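Local coordinates for protein transcriptional regulator, MarR family (Neisseria meningitidis serogroup B, PDB 3G3Z) that probably binds DNA as a dimeric winged helix-turn-helix transcription factor of the MarR family and so regulates gene expression, at residues Gly25-Asn30 with Ala100-Ser105; Asn18-Trp23 with Leu29-Phe34; Tyr38-Glu43 with Lys49-Lys54. All blocks are in the same frame, centred on the assembly; numbering follows the deposited sequence.

Contact 1 (Gly25-Asn30 with Ala100-Ser105)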
loop_
_atom_site.group_PDB
_atom_site.type_symbol
_atom_site.label_atom_id
_atom_site.label_comp_id
_atom_site.label_asym_id
_atom_site.label_seq_id
_atom_site.Cartn_x
_atom_site.Cartn_y
_atom_site.Cartn_z
ATOM N N GLY A 25 10.333 7.764 -3.866
ATOM C CA GLY A 25 11.534 7.286 -4.554
ATOM C C GLY A 25 12.157 8.355 -5.434
ATOM O O GLY A 25 13.368 8.361 -5.640
ATOM N N GLN A 26 11.317 9.259 -5.947
ATOM C CA GLN A 26 11.764 10.390 -6.769
ATOM C C GLN A 26 12.464 11.475 -5.959
ATOM O O GLN A 26 13.035 12.412 -6.542
ATOM C CB GLN A 26 10.605 10.994 -7.585
ATOM C CG GLN A 26 10.007 10.049 -8.639
ATOM C CD GLN A 26 11.047 9.497 -9.607
ATOM O OE1 GLN A 26 11.551 10.209 -10.479
ATOM N NE2 GLN A 26 11.383 8.228 -9.446
ATOM N N GLN A 27 12.407 11.359 -4.630
ATOM C CA GLN A 27 13.202 12.208 -3.736
ATOM C C GLN A 27 14.531 11.513 -3.427
ATOM O O GLN A 27 15.331 12.009 -2.638
ATOM C CB GLN A 27 12.453 12.550 -2.431
ATOM C CG GLN A 27 10.954 12.879 -2.591
ATOM C CD GLN A 27 10.652 13.871 -3.710
ATOM O OE1 GLN A 27 11.042 15.040 -3.647
ATOM N NE2 GLN A 27 9.924 13.412 -4.727
ATOM N N ASP A 28 14.751 10.367 -4.076
ATOM C CA ASP A 28 15.942 9.533 -3.887
ATOM C C ASP A 28 15.960 8.870 -2.506
ATOM O O ASP A 28 17.018 8.521 -1.965
ATOM C CB ASP A 28 17.233 10.308 -4.208
ATOM C CG ASP A 28 17.511 10.384 -5.705
ATOM O OD1 ASP A 28 16.735 9.805 -6.492
ATOM O OD2 ASP A 28 18.516 11.013 -6.099
ATOM N N LEU A 29 14.758 8.660 -1.966
ATOM C CA LEU A 29 14.601 8.029 -0.662
ATOM C C LEU A 29 13.736 6.777 -0.764
ATOM O O LEU A 29 13.439 6.285 -1.857
ATOM C CB LEU A 29 14.030 9.041 0.362
ATOM C CG LEU A 29 14.952 10.217 0.716
ATOM C CD1 LEU A 29 14.178 11.374 1.326
ATOM C CD2 LEU A 29 16.085 9.784 1.649
ATOM N N ASN A 30 13.368 6.237 0.388
ATOM C CA ASN A 30 12.414 5.149 0.423
ATOM C C ASN A 30 11.432 5.390 1.565
ATOM O O ASN A 30 11.603 6.337 2.359
ATOM C CB ASN A 30 13.110 3.785 0.502
ATOM C CG ASN A 30 13.916 3.599 1.772
ATOM O OD1 ASN A 30 13.694 4.273 2.777
ATOM N ND2 ASN A 30 14.859 2.667 1.734
ATOM N N ALA A 100 14.926 19.806 4.893
ATOM C CA ALA A 100 14.251 20.979 4.330
ATOM C C ALA A 100 13.711 20.787 2.905
ATOM O O ALA A 100 12.518 20.996 2.685
ATOM C CB ALA A 100 15.135 22.226 4.425
ATOM N N PRO A 101 14.569 20.359 1.945
ATOM C CA PRO A 101 14.106 20.148 0.554
ATOM C C PRO A 101 13.032 19.080 0.437
ATOM O O PRO A 101 12.194 19.147 -0.462
ATOM C CB PRO A 101 15.364 19.667 -0.187
ATOM C CG PRO A 101 16.513 19.942 0.721
ATOM C CD PRO A 101 15.985 19.979 2.114
ATOM N N LEU A 102 13.064 18.097 1.339
ATOM C CA LEU A 102 12.065 17.034 1.347
ATOM C C LEU A 102 10.703 17.552 1.776
ATOM O O LEU A 102 9.702 17.247 1.138
ATOM C CB LEU A 102 12.494 15.856 2.234
ATOM C CG LEU A 102 11.477 14.719 2.323
ATOM C CD1 LEU A 102 11.326 14.049 0.928
ATOM C CD2 LEU A 102 11.879 13.700 3.384
ATOM N N THR A 103 10.658 18.334 2.853
ATOM C CA THR A 103 9.384 18.915 3.283
ATOM C C THR A 103 8.836 19.848 2.213
ATOM O O THR A 103 7.626 19.899 1.978
ATOM C CB THR A 103 9.504 19.673 4.605
ATOM O OG1 THR A 103 10.487 20.708 4.473
ATOM C CG2 THR A 103 9.910 18.718 5.711
ATOM N N GLU A 104 9.730 20.566 1.544
ATOM C CA GLU A 104 9.298 21.498 0.508
ATOM C C GLU A 104 8.679 20.791 -0.694
ATOM O O GLU A 104 7.612 21.183 -1.158
ATOM C CB GLU A 104 10.439 22.420 0.088
ATOM C CG GLU A 104 10.694 23.520 1.083
ATOM C CD GLU A 104 11.998 24.246 0.820
ATOM O OE1 GLU A 104 12.143 24.825 -0.281
ATOM O OE2 GLU A 104 12.873 24.241 1.715
ATOM N N SER A 105 9.345 19.751 -1.193
ATOM C CA SER A 105 8.805 18.975 -2.312
ATOM C C SER A 105 7.520 18.251 -1.932
ATOM O O SER A 105 6.619 18.125 -2.762
ATOM C CB SER A 105 9.830 17.989 -2.876
ATOM O OG SER A 105 10.436 17.250 -1.847
#

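Contact 2 (Asn18-Trp23 with Leu29-Phe34)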
loop_
_atom_site.group_PDB
_atom_site.type_symbol
_atom_site.label_atom_id
_atom_site.label_comp_id
_atom_site.label_asym_id
_atom_site.label_seq_id
_atom_site.Cartn_x
_atom_site.Cartn_y
_atom_site.Cartn_z
ATOM N N ASN A 18 1.362 2.385 -3.948
ATOM C CA ASN A 18 2.459 2.287 -4.915
ATOM C C ASN A 18 2.944 3.659 -5.419
ATOM O O ASN A 18 4.154 3.932 -5.478
ATOM C CB ASN A 18 1.986 1.448 -6.105
ATOM C CG ASN A 18 3.112 1.016 -6.999
ATOM O OD1 ASN A 18 3.984 0.238 -6.596
ATOM N ND2 ASN A 18 3.098 1.499 -8.233
ATOM N N VAL A 19 1.985 4.506 -5.792
ATOM C CA VAL A 19 2.269 5.800 -6.404
ATOM C C VAL A 19 2.879 6.750 -5.378
ATOM O O VAL A 19 3.756 7.538 -5.717
ATOM C CB VAL A 19 1.004 6.405 -7.100
ATOM C CG1 VAL A 19 1.267 7.807 -7.603
ATOM C CG2 VAL A 19 0.581 5.519 -8.283
ATOM N N PHE A 20 2.404 6.661 -4.135
ATOM C CA PHE A 20 3.006 7.363 -3.019
ATOM C C PHE A 20 4.463 6.937 -2.824
ATOM O O PHE A 20 5.340 7.786 -2.628
ATOM C CB PHE A 20 2.194 7.125 -1.734
ATOM C CG PHE A 20 2.625 7.981 -0.578
ATOM C CD1 PHE A 20 2.420 9.355 -0.601
ATOM C CD2 PHE A 20 3.228 7.413 0.539
ATOM C CE1 PHE A 20 2.820 10.143 0.465
ATOM C CE2 PHE A 20 3.624 8.198 1.617
ATOM C CZ PHE A 20 3.427 9.561 1.580
ATOM N N ASP A 21 4.717 5.627 -2.872
ATOM C CA ASP A 21 6.071 5.102 -2.784
ATOM C C ASP A 21 6.948 5.544 -3.950
ATOM O O ASP A 21 8.140 5.775 -3.779
ATOM C CB ASP A 21 6.061 3.575 -2.709
ATOM C CG ASP A 21 5.892 3.064 -1.297
ATOM O OD1 ASP A 21 5.757 1.834 -1.123
ATOM O OD2 ASP A 21 5.894 3.888 -0.358
ATOM N N LYS A 22 6.353 5.659 -5.132
ATOM C CA LYS A 22 7.066 6.118 -6.320
ATOM C C LYS A 22 7.491 7.578 -6.152
ATOM O O LYS A 22 8.639 7.929 -6.438
ATOM C CB LYS A 22 6.187 5.949 -7.554
ATOM C CG LYS A 22 6.850 6.309 -8.867
ATOM C CD LYS A 22 5.838 6.223 -10.005
ATOM C CE LYS A 22 5.661 4.794 -10.478
ATOM N NZ LYS A 22 4.515 4.678 -11.417
ATOM N N TRP A 23 6.575 8.418 -5.668
ATOM C CA TRP A 23 6.914 9.808 -5.380
ATOM C C TRP A 23 8.075 9.899 -4.380
ATOM O O TRP A 23 9.028 10.641 -4.604
ATOM C CB TRP A 23 5.707 10.600 -4.864
ATOM C CG TRP A 23 6.098 11.978 -4.530
ATOM C CD1 TRP A 23 6.218 13.030 -5.394
ATOM C CD2 TRP A 23 6.499 12.469 -3.244
ATOM N NE1 TRP A 23 6.638 14.149 -4.720
ATOM C CE2 TRP A 23 6.826 13.830 -3.402
ATOM C CE3 TRP A 23 6.610 11.890 -1.975
ATOM C CZ2 TRP A 23 7.253 14.623 -2.334
ATOM C CZ3 TRP A 23 7.030 12.675 -0.920
ATOM C CH2 TRP A 23 7.345 14.021 -1.103
ATOM N N LEU A 29 14.758 8.660 -1.966
ATOM C CA LEU A 29 14.601 8.029 -0.662
ATOM C C LEU A 29 13.736 6.777 -0.764
ATOM O O LEU A 29 13.439 6.285 -1.857
ATOM C CB LEU A 29 14.030 9.041 0.362
ATOM C CG LEU A 29 14.952 10.217 0.716
ATOM C CD1 LEU A 29 14.178 11.374 1.326
ATOM C CD2 LEU A 29 16.085 9.784 1.649
ATOM N N ASN A 30 13.368 6.237 0.388
ATOM C CA ASN A 30 12.414 5.149 0.423
ATOM C C ASN A 30 11.432 5.390 1.565
ATOM O O ASN A 30 11.603 6.337 2.359
ATOM C CB ASN A 30 13.110 3.785 0.502
ATOM C CG ASN A 30 13.916 3.599 1.772
ATOM O OD1 ASN A 30 13.694 4.273 2.777
ATOM N ND2 ASN A 30 14.859 2.667 1.734
ATOM N N TYR A 31 10.403 4.549 1.622
ATOM C CA TYR A 31 9.308 4.712 2.569
ATOM C C TYR A 31 9.808 4.729 4.007
ATOM O O TYR A 31 9.438 5.600 4.780
ATOM C CB TYR A 31 8.275 3.598 2.360
ATOM C CG TYR A 31 7.045 3.734 3.216
ATOM C CD1 TYR A 31 6.947 3.058 4.435
ATOM C CD2 TYR A 31 5.981 4.534 2.815
ATOM C CE1 TYR A 31 5.833 3.190 5.240
ATOM C CE2 TYR A 31 4.851 4.671 3.613
ATOM C CZ TYR A 31 4.782 3.975 4.822
ATOM O OH TYR A 31 3.674 4.085 5.620
ATOM N N ASN A 32 10.661 3.769 4.350
ATOM C CA ASN A 32 11.192 3.661 5.706
ATOM C C ASN A 32 11.955 4.916 6.155
ATOM O O ASN A 32 11.763 5.385 7.264
ATOM C CB ASN A 32 12.076 2.408 5.835
ATOM C CG ASN A 32 11.333 1.124 5.492
ATOM O OD1 ASN A 32 11.949 0.098 5.175
ATOM N ND2 ASN A 32 10.009 1.167 5.567
ATOM N N LEU A 33 12.816 5.450 5.290
ATOM C CA LEU A 33 13.566 6.675 5.581
ATOM C C LEU A 33 12.657 7.890 5.670
ATOM O O LEU A 33 12.824 8.753 6.545
ATOM C CB LEU A 33 14.609 6.920 4.481
ATOM C CG LEU A 33 15.911 6.141 4.597
ATOM C CD1 LEU A 33 16.581 6.040 3.229
ATOM C CD2 LEU A 33 16.828 6.810 5.632
ATOM N N PHE A 34 11.718 7.965 4.731
ATOM C CA PHE A 34 10.717 9.025 4.697
ATOM C C PHE A 34 9.919 9.076 5.986
ATOM O O PHE A 34 9.720 10.151 6.571
ATOM C CB PHE A 34 9.778 8.824 3.504
ATOM C CG PHE A 34 8.719 9.866 3.400
ATOM C CD1 PHE A 34 9.015 11.129 2.884
ATOM C CD2 PHE A 34 7.427 9.605 3.839
ATOM C CE1 PHE A 34 8.035 12.114 2.798
ATOM C CE2 PHE A 34 6.438 10.591 3.751
ATOM C CZ PHE A 34 6.748 11.839 3.232
#

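Contact 3 (Tyr38-Glu43 with Lys49-Lys54)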
loop_
_atom_site.group_PDB
_atom_site.type_symbol
_atom_site.label_atom_id
_atom_site.label_comp_id
_atom_site.label_asym_id
_atom_site.label_seq_id
_atom_site.Cartn_x
_atom_site.Cartn_y
_atom_site.Cartn_z
ATOM N N TYR A 38 10.527 12.590 7.542
ATOM C CA TYR A 38 9.385 13.470 7.357
ATOM C C TYR A 38 8.566 13.687 8.630
ATOM O O TYR A 38 8.119 14.812 8.883
ATOM C CB TYR A 38 8.507 12.993 6.213
ATOM C CG TYR A 38 7.455 13.990 5.813
ATOM C CD1 TYR A 38 7.782 15.117 5.048
ATOM C CD2 TYR A 38 6.124 13.817 6.204
ATOM C CE1 TYR A 38 6.804 16.043 4.684
ATOM C CE2 TYR A 38 5.141 14.736 5.842
ATOM C CZ TYR A 38 5.484 15.840 5.081
ATOM O OH TYR A 38 4.508 16.744 4.731
ATOM N N THR A 39 8.384 12.633 9.433
ATOM C CA THR A 39 7.717 12.778 10.740
ATOM C C THR A 39 8.484 13.762 11.629
ATOM O O THR A 39 7.895 14.658 12.242
ATOM C CB THR A 39 7.535 11.413 11.481
ATOM O OG1 THR A 39 6.900 10.468 10.613
ATOM C CG2 THR A 39 6.674 11.573 12.715
ATOM N N LEU A 40 9.799 13.611 11.674
ATOM C CA LEU A 40 10.615 14.436 12.558
ATOM C C LEU A 40 10.680 15.889 12.102
ATOM O O LEU A 40 10.734 16.798 12.928
ATOM C CB LEU A 40 12.016 13.841 12.726
ATOM C CG LEU A 40 12.137 12.516 13.493
ATOM C CD1 LEU A 40 13.596 12.113 13.635
ATOM C CD2 LEU A 40 11.473 12.588 14.867
ATOM N N ALA A 41 10.664 16.098 10.789
ATOM C CA ALA A 41 10.753 17.441 10.219
ATOM C C ALA A 41 9.462 18.245 10.376
ATOM O O ALA A 41 9.502 19.473 10.492
ATOM C CB ALA A 41 11.163 17.371 8.752
ATOM N N THR A 42 8.331 17.546 10.405
ATOM C CA THR A 42 7.017 18.189 10.410
ATOM C C THR A 42 6.299 18.126 11.761
ATOM O O THR A 42 5.384 18.909 12.003
ATOM C CB THR A 42 6.095 17.564 9.340
ATOM O OG1 THR A 42 5.995 16.155 9.576
ATOM C CG2 THR A 42 6.644 17.805 7.925
ATOM N N GLU A 43 6.687 17.186 12.626
ATOM C CA GLU A 43 6.040 17.055 13.938
ATOM C C GLU A 43 6.978 17.406 15.075
ATOM O O GLU A 43 6.536 17.631 16.204
ATOM C CB GLU A 43 5.477 15.646 14.155
ATOM C CG GLU A 43 4.397 15.263 13.165
ATOM C CD GLU A 43 3.628 14.011 13.554
ATOM O OE1 GLU A 43 2.552 13.778 12.957
ATOM O OE2 GLU A 43 4.084 13.265 14.454
ATOM N N LYS A 49 8.433 4.517 18.331
ATOM C CA LYS A 49 7.104 3.914 18.402
ATOM C C LYS A 49 6.035 4.750 17.696
ATOM O O LYS A 49 5.211 4.206 16.942
ATOM C CB LYS A 49 6.699 3.649 19.853
ATOM C CG LYS A 49 5.321 3.008 19.984
ATOM C CD LYS A 49 5.337 1.912 21.029
ATOM C CE LYS A 49 4.503 2.269 22.228
ATOM N NZ LYS A 49 3.078 1.812 22.035
ATOM N N HIS A 50 6.044 6.062 17.934
ATOM C CA HIS A 50 5.080 6.961 17.283
ATOM C C HIS A 50 5.198 6.925 15.756
ATOM O O HIS A 50 4.192 6.850 15.037
ATOM C CB HIS A 50 5.254 8.397 17.785
ATOM C CG HIS A 50 4.422 9.394 17.042
ATOM N ND1 HIS A 50 3.145 9.733 17.432
ATOM C CD2 HIS A 50 4.673 10.104 15.917
ATOM C CE1 HIS A 50 2.650 10.621 16.588
ATOM N NE2 HIS A 50 3.557 10.864 15.660
ATOM N N ILE A 51 6.438 6.997 15.279
ATOM C CA ILE A 51 6.753 6.917 13.861
ATOM C C ILE A 51 6.287 5.579 13.277
ATOM O O ILE A 51 5.634 5.552 12.232
ATOM C CB ILE A 51 8.280 7.105 13.648
ATOM C CG1 ILE A 51 8.701 8.512 14.086
ATOM C CG2 ILE A 51 8.684 6.827 12.200
ATOM C CD1 ILE A 51 10.186 8.645 14.356
ATOM N N GLY A 52 6.614 4.486 13.969
ATOM C CA GLY A 52 6.246 3.131 13.548
ATOM C C GLY A 52 4.746 2.960 13.408
ATOM O O GLY A 52 4.268 2.417 12.410
ATOM N N GLU A 53 4.007 3.445 14.407
ATOM C CA GLU A 53 2.542 3.399 14.397
ATOM C C GLU A 53 1.913 4.300 13.319
ATOM O O GLU A 53 1.049 3.852 12.559
ATOM C CB GLU A 53 1.967 3.643 15.804
ATOM C CG GLU A 53 1.628 2.317 16.510
ATOM C CD GLU A 53 1.829 2.317 18.030
ATOM O OE1 GLU A 53 1.501 3.328 18.693
ATOM O OE2 GLU A 53 2.294 1.278 18.565
ATOM N N LYS A 54 2.386 5.539 13.225
ATOM C CA LYS A 54 1.924 6.473 12.205
ATOM C C LYS A 54 2.049 5.921 10.774
ATOM O O LYS A 54 1.116 6.039 9.983
ATOM C CB LYS A 54 2.684 7.796 12.321
ATOM C CG LYS A 54 2.177 8.890 11.391
ATOM C CD LYS A 54 3.088 10.108 11.457
ATOM C CE LYS A 54 2.794 11.118 10.341
ATOM N NZ LYS A 54 1.643 12.012 10.661
#

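Contact 1 (Gly25-Asn30 with Ala100-Ser105)
Gln27 and Leu102 bring the two backbones closest, with their CA atoms 7.1 Å apart. Gly25-Asn30 is the turn that ends one helix and leads to the next. Gly25 to Asp28 form a type I beta turn, closed by Asp28 N on Gly25 O. Asp28 has positive phi and ends the helix in a Schellman motif. Ala100-Ser105 is helical, with a kink where the N atoms of Pro101 and Leu102 lack a bond to the turn before.

Gln27 CG rests on Leu102 CD1 at 3.7 Å. Beyond it the chain bends about CB-CG (chi2 -48°), which brings the amide to Ser105. Gln27 OE1 lies 2.9 Å from Ser105 OG. The same hydroxyl lies near Pro101 O and Leu102 O in its own helix. The amide is held at its other end too, since Gln27 NE2 bonds to Trp23 O. Leu29 and Leu102 meet tip to tip, Leu29 CD1 lying 3.9 Å from Leu102 CD2.

The contact sets the turn between helices 5-25 and 31-43 against the flank of helix 93-117. Leu102 also packs on Phe34, and Thr103 touches Ala41 and Thr42, so helix 31-43 lies against the same long helix.

Contact 2 (Asn18-Trp23 with Leu29-Phe34)
Phe34 meets both Phe20 and Trp23 of helix 5-25. Its CB carries the ring toward that helix, with CG anti to the backbone N (chi1 180°). Along one branch of the ring, Phe34 CD1 packs on Leu102 of helix 93-117, and Phe34 CE1 reaches the edge of the indole, 3.9 Å from Trp23 CZ3. On the other branch, Phe34 CE2 lies 3.9 Å from Phe20 CZ. The Phe20 and Phe34 planes are turned 82° apart, with centroids 5.9 Å from each other. The Phe34 ring also stacks with Tyr38.

Tyr31, one turn earlier, comes closest in backbone: its CA is 6.3 Å from that of Asp21. Asp21 OD2 sits 3.2 Å from Tyr31 CD2, with the carboxylate plane tilted 68° to the ring. The rings of Phe20 and Tyr31 meet edge to edge, Phe20 CE2 4.2 Å from Tyr31 CE2. Tyr31 OH bonds to Trp55 O. Asn30 caps the helix start by accepting from Leu33 N.

Trp23 stacks on Phe109 and packs on Ile140 of the second subunit. The packing joins helix 5-25 to helix 31-43, consistent with the way MarR proteins join their dimerisation helices to the winged-helix domain.

Contact 3 (Tyr38-Glu43 with Lys49-Lys54)
Glu43 reaches across to both His50 and Lys54, one carboxylate oxygen for each. The two helical segments cross steeply, at 108°, with axes 10.9 Å apart. Thr39 and Ile51 have the nearest CA atoms.

Glu43 is extended beyond CG (chi2 -167°), which carries its carboxylate out to the second helix. Glu43 OE2 accepts from His50 NE2 at 2.7 Å through its syn lone pair. The bond is bent, with an angle of 136° at the hydrogen, and the oxygen is tilted out of the imidazole plane. Glu43 OE1 forms a salt bridge with Lys54 NZ at 3.0 Å, met from above the carboxylate plane. Arg46 NE forms a further salt bridge with Glu43 OE2. Three basic groups around one carboxylate would probably favour its ionised form. Lys54 bends at its last torsion to bring NZ to Glu43 OE1. The main polar partner of Lys54 NZ is Asp7 OD2 of the second subunit, in a salt bridge, so the lysine lies between two acids.

Thr39 OG1 donates to Ala35 O and accepts from Trp55 NE1, which satisfies the hydroxyl both ways. Thr39 CG2 packs on Ile51 CG1 at 3.9 Å and touches the edge of the His50 ring. Leu40 CD2 meets Ile51 CD1 at 4.2 Å, and both side chains also pack on Leu89. On the first helix, Tyr38 O accepts from Thr42 N and, at 2.6 Å, from Thr42 OG1. The two donors approach from opposite faces of the carbonyl plane.

The apolar packing of Thr39, Leu40 and Ile51 is flanked by the Glu43 cluster. Helix 48-55 followed by helix 59-71 is consistent with the helix-turn-helix of the MarR winged-helix domain, and this contact packs its first helix on the preceding helix 31-43.

Overall arrangement
From the N terminus, helix 5-25 runs into a turn and then helix 31-43. Contact 2 closes this short connection by packing the two helices together. Helix 31-43 continues to contact 3, which closes the next connection, to helix 48-55. Contacts 2 and 3 therefore follow in series. Contact 1 spans much further, from the turn after helix 5-25 to helix 93-117, and its loop encloses contact 3. It overlaps contact 2, with which it shares Leu29 and Asn30. Contacts 1 and 3 also touch, where helix 93-117 meets the C-terminal half of helix 31-43. Together they tie helix 31-43 to helix 5-25, to helix 48-55 of the probable helix-turn-helix and to helix 93-117.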